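Local coordinates for protein B- and T-lymphocyte attenuator (Mus musculus, PDB 1XAU) that acts as an inhibitory receptor on lymphocytes, damping antigen receptor signalling through the phosphatases SHP-1 and SHP-2 and interacting with the TNF-receptor family member HVEM, at residues L60-G63 with P64-T68. Residues are numbered along the deposited sequence; the frame is centred on the assembly and turned at random.
Sequences LEVG and PQLYT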
ATOM      1  N   LEU A  60      -9.238  -0.716   2.000  1.00 17.83           N
ATOM      2  CA  LEU A  60      -9.352   0.409   1.097  1.00 18.63           C
ATOM      3  C   LEU A  60     -10.205   0.038  -0.097  1.00 19.36           C
ATOM      4  O   LEU A  60      -9.976  -0.984  -0.746  1.00 19.92           O
ATOM      5  CB  LEU A  60      -7.955   0.837   0.624  1.00 18.97           C
ATOM      6  CG  LEU A  60      -7.941   2.004  -0.349  1.00 19.29           C
ATOM      7  CD1 LEU A  60      -8.480   3.256   0.402  1.00 18.36           C
ATOM      8  CD2 LEU A  60      -6.503   2.318  -0.851  1.00 18.85           C
ATOM      9  N   GLU A  61     -11.180   0.863  -0.379  1.00 18.74           N
ATOM     10  CA  GLU A  61     -12.048   0.625  -1.552  1.00 18.87           C
ATOM     11  C   GLU A  61     -11.379   1.202  -2.820  1.00 17.89           C
ATOM     12  O   GLU A  61     -10.950   2.368  -2.800  1.00 19.45           O
ATOM     13  CB  GLU A  61     -13.382   1.319  -1.315  1.00 18.88           C
ATOM     14  CG  GLU A  61     -14.402   1.094  -2.433  1.00 20.16           C
ATOM     15  CD  GLU A  61     -15.741   1.837  -2.029  1.00 22.20           C
ATOM     16  OE1 GLU A  61     -15.622   3.028  -1.610  1.00 22.88           O
ATOM     17  OE2 GLU A  61     -16.828   1.243  -2.121  1.00 21.82           O
ATOM     18  N   VAL A  62     -11.285   0.397  -3.872  1.00 16.85           N
ATOM     19  CA  VAL A  62     -10.681   0.864  -5.108  1.00 16.57           C
ATOM     20  C   VAL A  62     -11.787   1.234  -6.078  1.00 16.81           C
ATOM     21  O   VAL A  62     -12.971   0.962  -5.792  1.00 14.66           O
ATOM     22  CB  VAL A  62      -9.699  -0.128  -5.645  1.00 17.55           C
ATOM     23  CG1 VAL A  62      -8.460  -0.158  -4.649  1.00 19.98           C
ATOM     24  CG2 VAL A  62     -10.330  -1.550  -5.752  1.00 18.86           C
ATOM     25  N   GLY A  63     -11.460   1.868  -7.213  1.00 15.84           N
ATOM     26  CA  GLY A  63     -12.533   2.289  -8.120  1.00 16.37           C
ATOM     27  C   GLY A  63     -11.990   2.949  -9.354  1.00 18.03           C
ATOM     28  O   GLY A  63     -10.856   2.650  -9.696  1.00 17.11           O
ATOM     29  N   PRO A  64     -12.751   3.838 -10.017  1.00 18.84           N
ATOM     30  CA  PRO A  64     -12.205   4.454 -11.254  1.00 19.92           C
ATOM     31  C   PRO A  64     -10.964   5.299 -11.168  1.00 19.72           C
ATOM     32  O   PRO A  64     -10.329   5.528 -12.170  1.00 20.80           O
ATOM     33  CB  PRO A  64     -13.413   5.230 -11.830  1.00 19.37           C
ATOM     34  CG  PRO A  64     -14.039   5.828 -10.600  1.00 21.38           C
ATOM     35  CD  PRO A  64     -13.941   4.603  -9.531  1.00 19.61           C
ATOM     36  N   GLN A  65     -10.591   5.734  -9.991  1.00 19.14           N
ATOM     37  CA  GLN A  65      -9.405   6.576  -9.845  1.00 19.17           C
ATOM     38  C   GLN A  65      -8.411   5.987  -8.833  1.00 17.51           C
ATOM     39  O   GLN A  65      -7.563   6.720  -8.341  1.00 16.59           O
ATOM     40  CB  GLN A  65      -9.902   7.941  -9.379  1.00 18.61           C
ATOM     41  CG  GLN A  65     -10.827   8.571 -10.431  1.00 22.14           C
ATOM     42  CD  GLN A  65     -11.189  10.002 -10.041  1.00 23.34           C
ATOM     43  OE1 GLN A  65     -11.531  10.260  -8.895  1.00 25.67           O
ATOM     44  NE2 GLN A  65     -11.115  10.924 -10.996  1.00 25.60           N
ATOM     45  N   LEU A  66      -8.522   4.699  -8.524  1.00 16.81           N
ATOM     46  CA  LEU A  66      -7.633   4.104  -7.499  1.00 16.71           C
ATOM     47  C   LEU A  66      -7.538   2.634  -7.889  1.00 17.16           C
ATOM     48  O   LEU A  66      -8.599   1.921  -7.908  1.00 17.64           O
ATOM     49  CB  LEU A  66      -8.273   4.157  -6.123  1.00 17.52           C
ATOM     50  CG  LEU A  66      -7.357   3.862  -4.950  1.00 18.40           C
ATOM     51  CD1 LEU A  66      -6.177   4.767  -4.979  1.00 18.17           C
ATOM     52  CD2 LEU A  66      -8.196   4.014  -3.589  1.00 19.24           C
ATOM     53  N   TYR A  67      -6.326   2.150  -8.159  1.00 16.96           N
ATOM     54  CA  TYR A  67      -6.185   0.765  -8.604  1.00 15.74           C
ATOM     55  C   TYR A  67      -4.843   0.243  -8.168  1.00 16.37           C
ATOM     56  O   TYR A  67      -3.997   1.012  -7.721  1.00 14.72           O
ATOM     57  CB  TYR A  67      -6.376   0.629 -10.153  1.00 16.18           C
ATOM     58  CG  TYR A  67      -5.295   1.338 -10.946  1.00 16.54           C
ATOM     59  CD1 TYR A  67      -4.154   0.636 -11.354  1.00 15.26           C
ATOM     60  CD2 TYR A  67      -5.424   2.668 -11.326  1.00 17.60           C
ATOM     61  CE1 TYR A  67      -3.176   1.231 -12.118  1.00 17.40           C
ATOM     62  CE2 TYR A  67      -4.422   3.306 -12.135  1.00 17.87           C
ATOM     63  CZ  TYR A  67      -3.319   2.592 -12.515  1.00 18.79           C
ATOM     64  OH  TYR A  67      -2.311   3.246 -13.247  1.00 18.98           O
ATOM     65  N   THR A  68      -4.626  -1.071  -8.334  1.00 15.75           N
ATOM     66  CA  THR A  68      -3.383  -1.657  -7.869  1.00 16.65           C
ATOM     67  C   THR A  68      -2.657  -2.375  -8.980  1.00 18.29           C
ATOM     68  O   THR A  68      -3.234  -2.673 -10.080  1.00 17.99           O
ATOM     69  CB  THR A  68      -3.620  -2.672  -6.719  1.00 15.44           C
ATOM     70  OG1 THR A  68      -4.381  -3.788  -7.206  1.00 16.22           O
ATOM     71  CG2 THR A  68      -4.444  -2.046  -5.532  1.00 13.52           C
TER
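Gly63 and Leu66 face each other through their backbones across a type I beta turn, with Pro64 and Gln65 at its two corners. Gly63 N donates to Leu66 O over 2.9 Å; the N-H...O angle of 166° is nearly straight, and the donor lies in the carbonyl plane on a lone pair. The return bond, Leu66 N to Gly63 O, is weak because of its 3.3 Å length, although nearly straight at 170°. Together they make Gly63 and Leu66 a hydrogen-bonded antiparallel pair, a single bridge that closes the turn.

The turn ends the loop that crosses from strand 57-59 in one sheet of the V-type immunoglobulin sandwich to strand 66-71, an edge strand of the other.

Two apolar pairs involve Leu66. Its CG, set anti to the backbone N (chi1 -167°), stands 4.2 Å from Val62 CG1, the two side chains crossing at about a right angle. Leu66 CD2 meets Leu60 CD2 tip to tip at 3.6 Å.

Two carbon-to-oxygen approaches are close van der Waals contacts: Leu66 CD2 lies 3.3 Å from Glu61 O, and Val62 CB sits 3.2 Å from Leu66 O. Beyond the turn, both leucines also touch Leu81 of strand 78-83, and Leu60 reaches Trp49 of strand 47-52.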